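Local coordinates for protein bitiscetin (PDB 1JWI) that binds von Willebrand factor and induces its A1 domain to interact with platelet GPIbalpha, so that platelets aggregate, at residues A[30-42]-A[117-127]. Sequence-based numbering, arbitrary orientation.
Sequences KFCVENSGHLASI and CGEKNPFICKS
Cys-32 and Cys-125 form the disulfide that ties the first helix of the C-type lectin fold to its last strand, a good example of how covalent and hydrogen-bonded links share one seam. The sulfur bridge turns through a chi3 of -86°, and Cys-32 SG also lies at the edge of the Phe-123 ring, 3.9 Å from CD2. That ring points its own edge toward the face of Phe-31 in an offset edge-to-face pair, planes at 75°; Phe-19 of strand 14-20 meets both rings. Leu-39 CD2 packs against Phe-123 CB.

Beyond the helix, a Schellman motif with Ser-36 at positive phi turns the chain into the short strand 38-39, outermost of its sheet within this chain and antiparallel to 121-126. His-38 and Lys-126 exchange two backbone hydrogen bonds, and Ala-40 N adds a third to Ile-124 O (2.9 Å). Ala-40 CB rests on the Ile-124 side chain, 3.7 Å from Ile-124 CD1.

Lys-126 can be followed atom by atom. Its CB packs on Ala-40 CA at 3.8 Å; with CG set opposite the backbone N (chi1 170°) and every later torsion extended, CD runs alongside the Ser-41 backbone, 3.7 Å from its O, and CE comes about equally near that O and Ser-41 OG. The ammonium is gripped twice by Ser-41 and also salt-bridged to Glu-47, while Ser-41 OG bonds an acidic side chain of the partner protein chain. NZ stands above the Ser-41 carbonyl plane, 3.0 Å from O, and 3.1 Å from OG.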
loop_
_atom_site.group_PDB
_atom_site.type_symbol
_atom_site.label_atom_id
_atom_site.label_comp_id
_atom_site.label_asym_id
_atom_site.label_seq_id
_atom_site.Cartn_x
_atom_site.Cartn_y
_atom_site.Cartn_z
ATOM N N LYS A 30 -14.834 15.961 5.227
ATOM C CA LYS A 30 -15.665 16.794 6.090
ATOM C C LYS A 30 -16.110 18.081 5.400
ATOM O O LYS A 30 -17.227 18.548 5.606
ATOM C CB LYS A 30 -14.920 17.139 7.382
ATOM C CG LYS A 30 -14.812 15.986 8.367
ATOM C CD LYS A 30 -14.246 16.458 9.705
ATOM C CE LYS A 30 -14.294 15.363 10.759
ATOM N NZ LYS A 30 -13.434 14.190 10.413
ATOM N N PHE A 31 -15.229 18.651 4.584
ATOM C CA PHE A 31 -15.549 19.878 3.871
ATOM C C PHE A 31 -16.623 19.585 2.828
ATOM O O PHE A 31 -17.548 20.379 2.646
ATOM C CB PHE A 31 -14.285 20.458 3.214
ATOM C CG PHE A 31 -14.496 21.798 2.554
ATOM C CD1 PHE A 31 -14.994 21.882 1.259
ATOM C CD2 PHE A 31 -14.211 22.981 3.239
ATOM C CE1 PHE A 31 -15.209 23.120 0.650
ATOM C CE2 PHE A 31 -14.421 24.224 2.640
ATOM C CZ PHE A 31 -14.921 24.294 1.342
ATOM N N CYS A 32 -16.511 18.444 2.148
ATOM C CA CYS A 32 -17.497 18.058 1.144
ATOM C C CYS A 32 -18.843 17.821 1.830
ATOM O O CYS A 32 -19.896 18.212 1.310
ATOM C CB CYS A 32 -17.078 16.771 0.420
ATOM S SG CYS A 32 -15.672 16.888 -0.742
ATOM N N VAL A 33 -18.802 17.156 2.984
ATOM C CA VAL A 33 -20.015 16.879 3.747
ATOM C C VAL A 33 -20.691 18.220 4.042
ATOM O O VAL A 33 -21.889 18.394 3.798
ATOM C CB VAL A 33 -19.669 16.173 5.076
ATOM C CG1 VAL A 33 -20.832 16.259 6.053
ATOM C CG2 VAL A 33 -19.332 14.707 4.806
ATOM N N GLU A 34 -19.907 19.165 4.561
ATOM C CA GLU A 34 -20.403 20.496 4.886
ATOM C C GLU A 34 -21.134 21.097 3.686
ATOM O O GLU A 34 -22.058 21.896 3.848
ATOM C CB GLU A 34 -19.233 21.393 5.313
ATOM C CG GLU A 34 -19.554 22.875 5.338
ATOM C CD GLU A 34 -18.365 23.726 5.738
ATOM O OE1 GLU A 34 -18.486 24.974 5.726
ATOM O OE2 GLU A 34 -17.311 23.144 6.077
ATOM N N ASN A 35 -20.719 20.715 2.482
ATOM C CA ASN A 35 -21.360 21.221 1.276
ATOM C C ASN A 35 -22.375 20.234 0.711
ATOM O O ASN A 35 -22.551 20.125 -0.511
ATOM C CB ASN A 35 -20.314 21.550 0.214
ATOM C CG ASN A 35 -19.573 22.831 0.511
ATOM O OD1 ASN A 35 -18.754 22.899 1.426
ATOM N ND2 ASN A 35 -19.875 23.868 -0.258
ATOM N N SER A 36 -23.033 19.513 1.613
ATOM C CA SER A 36 -24.054 18.541 1.243
ATOM C C SER A 36 -23.575 17.466 0.274
ATOM O O SER A 36 -24.315 17.068 -0.622
ATOM C CB SER A 36 -25.261 19.270 0.644
ATOM O OG SER A 36 -26.317 18.366 0.384
ATOM N N GLY A 37 -22.348 16.987 0.456
ATOM C CA GLY A 37 -21.839 15.957 -0.429
ATOM C C GLY A 37 -20.823 15.038 0.219
ATOM O O GLY A 37 -20.881 14.782 1.420
ATOM N N HIS A 38 -19.892 14.543 -0.590
ATOM C CA HIS A 38 -18.829 13.644 -0.137
ATOM C C HIS A 38 -17.694 13.765 -1.145
ATOM O O HIS A 38 -17.865 14.369 -2.205
ATOM C CB HIS A 38 -19.296 12.178 -0.164
ATOM C CG HIS A 38 -20.330 11.834 0.862
ATOM N ND1 HIS A 38 -20.043 11.742 2.206
ATOM C CD2 HIS A 38 -21.642 11.519 0.733
ATOM C CE1 HIS A 38 -21.134 11.379 2.862
ATOM N NE2 HIS A 38 -22.116 11.238 1.993
ATOM N N LEU A 39 -16.541 13.190 -0.814
ATOM C CA LEU A 39 -15.439 13.178 -1.755
ATOM C C LEU A 39 -16.051 12.348 -2.870
ATOM O O LEU A 39 -16.830 11.428 -2.603
ATOM C CB LEU A 39 -14.218 12.465 -1.168
ATOM C CG LEU A 39 -13.375 13.342 -0.248
ATOM C CD1 LEU A 39 -12.283 12.513 0.419
ATOM C CD2 LEU A 39 -12.774 14.494 -1.073
ATOM N N ALA A 40 -15.715 12.681 -4.107
ATOM C CA ALA A 40 -16.259 11.994 -5.268
ATOM C C ALA A 40 -16.061 10.486 -5.299
ATOM O O ALA A 40 -14.990 9.970 -4.970
ATOM C CB ALA A 40 -15.673 12.604 -6.549
ATOM N N SER A 41 -17.119 9.786 -5.689
ATOM C CA SER A 41 -17.081 8.344 -5.855
ATOM C C SER A 41 -17.230 8.272 -7.370
ATOM O O SER A 41 -17.916 9.113 -7.951
ATOM C CB SER A 41 -18.277 7.680 -5.178
ATOM O OG SER A 41 -19.488 8.007 -5.840
ATOM N N ILE A 42 -16.581 7.298 -8.005
ATOM C CA ILE A 42 -16.631 7.145 -9.461
ATOM C C ILE A 42 -17.212 5.763 -9.739
ATOM O O ILE A 42 -16.672 4.764 -9.278
ATOM C CB ILE A 42 -15.200 7.291 -10.058
ATOM C CG1 ILE A 42 -14.698 8.722 -9.802
ATOM C CG2 ILE A 42 -15.200 6.978 -11.543
ATOM C CD1 ILE A 42 -13.252 8.955 -10.172
ATOM N N CYS A 117 -2.753 9.326 4.029
ATOM C CA CYS A 117 -3.976 10.060 4.324
ATOM C C CYS A 117 -3.721 11.438 4.933
ATOM O O CYS A 117 -4.571 12.323 4.844
ATOM C CB CYS A 117 -4.850 9.257 5.279
ATOM S SG CYS A 117 -5.525 7.697 4.624
ATOM N N GLY A 118 -2.556 11.618 5.549
ATOM C CA GLY A 118 -2.234 12.892 6.170
ATOM C C GLY A 118 -1.608 13.929 5.253
ATOM O O GLY A 118 -1.287 15.038 5.688
ATOM N N GLU A 119 -1.435 13.571 3.984
ATOM C CA GLU A 119 -0.853 14.470 2.988
ATOM C C GLU A 119 -1.882 15.531 2.588
ATOM O O GLU A 119 -3.073 15.239 2.498
ATOM C CB GLU A 119 -0.447 13.656 1.756
ATOM C CG GLU A 119 0.418 14.381 0.743
ATOM C CD GLU A 119 0.734 13.515 -0.469
ATOM O OE1 GLU A 119 -0.130 13.394 -1.365
ATOM O OE2 GLU A 119 1.846 12.947 -0.523
ATOM N N LYS A 120 -1.431 16.758 2.343
ATOM C CA LYS A 120 -2.353 17.824 1.952
ATOM C C LYS A 120 -2.439 17.972 0.432
ATOM O O LYS A 120 -1.456 18.305 -0.232
ATOM C CB LYS A 120 -1.934 19.155 2.588
ATOM C CG LYS A 120 -2.064 19.169 4.106
ATOM C CD LYS A 120 -1.708 20.523 4.699
ATOM C CE LYS A 120 -1.629 20.444 6.217
ATOM N NZ LYS A 120 -2.878 19.900 6.827
ATOM N N ASN A 121 -3.626 17.722 -0.113
ATOM C CA ASN A 121 -3.843 17.807 -1.553
ATOM C C ASN A 121 -5.171 18.459 -1.874
ATOM O O ASN A 121 -6.053 18.549 -1.019
ATOM C CB ASN A 121 -3.884 16.409 -2.180
ATOM C CG ASN A 121 -2.564 15.686 -2.104
ATOM O OD1 ASN A 121 -1.541 16.197 -2.554
ATOM N ND2 ASN A 121 -2.581 14.476 -1.547
ATOM N N PRO A 122 -5.327 18.941 -3.115
ATOM C CA PRO A 122 -6.614 19.546 -3.448
ATOM C C PRO A 122 -7.573 18.354 -3.502
ATOM O O PRO A 122 -7.135 17.196 -3.432
ATOM C CB PRO A 122 -6.358 20.180 -4.820
ATOM C CG PRO A 122 -5.275 19.339 -5.400
ATOM C CD PRO A 122 -4.364 19.112 -4.214
ATOM N N PHE A 123 -8.866 18.612 -3.625
ATOM C CA PHE A 123 -9.820 17.513 -3.645
ATOM C C PHE A 123 -11.060 17.806 -4.466
ATOM O O PHE A 123 -11.283 18.934 -4.908
ATOM C CB PHE A 123 -10.224 17.138 -2.219
ATOM C CG PHE A 123 -10.742 18.290 -1.413
ATOM C CD1 PHE A 123 -9.866 19.206 -0.840
ATOM C CD2 PHE A 123 -12.109 18.464 -1.231
ATOM C CE1 PHE A 123 -10.347 20.278 -0.090
ATOM C CE2 PHE A 123 -12.600 19.533 -0.482
ATOM C CZ PHE A 123 -11.713 20.445 0.089
ATOM N N ILE A 124 -11.865 16.773 -4.660
ATOM C CA ILE A 124 -13.067 16.894 -5.460
ATOM C C ILE A 124 -14.302 16.391 -4.734
ATOM O O ILE A 124 -14.353 15.242 -4.289
ATOM C CB ILE A 124 -12.911 16.109 -6.776
ATOM C CG1 ILE A 124 -14.231 16.118 -7.547
ATOM C CG2 ILE A 124 -12.476 14.682 -6.476
ATOM C CD1 ILE A 124 -14.223 15.240 -8.768
ATOM N N CYS A 125 -15.294 17.272 -4.625
ATOM C CA CYS A 125 -16.557 16.947 -3.978
ATOM C C CYS A 125 -17.621 16.588 -5.015
ATOM O O CYS A 125 -17.555 17.004 -6.177
ATOM C CB CYS A 125 -17.050 18.130 -3.143
ATOM S SG CYS A 125 -15.965 18.611 -1.766
ATOM N N LYS A 126 -18.592 15.801 -4.576
ATOM C CA LYS A 126 -19.695 15.368 -5.417
ATOM C C LYS A 126 -20.957 15.353 -4.554
ATOM O O LYS A 126 -20.947 14.833 -3.433
ATOM C CB LYS A 126 -19.403 13.970 -5.964
ATOM C CG LYS A 126 -20.562 13.287 -6.660
ATOM C CD LYS A 126 -20.135 11.901 -7.109
ATOM C CE LYS A 126 -21.294 11.102 -7.675
ATOM N NZ LYS A 126 -20.874 9.706 -8.000
ATOM N N SER A 127 -22.034 15.946 -5.061
ATOM C CA SER A 127 -23.290 15.978 -4.324
ATOM C C SER A 127 -24.464 15.864 -5.293
ATOM O O SER A 127 -24.253 16.146 -6.493
ATOM C CB SER A 127 -23.400 17.270 -3.509
ATOM O OG SER A 127 -23.499 18.408 -4.347
#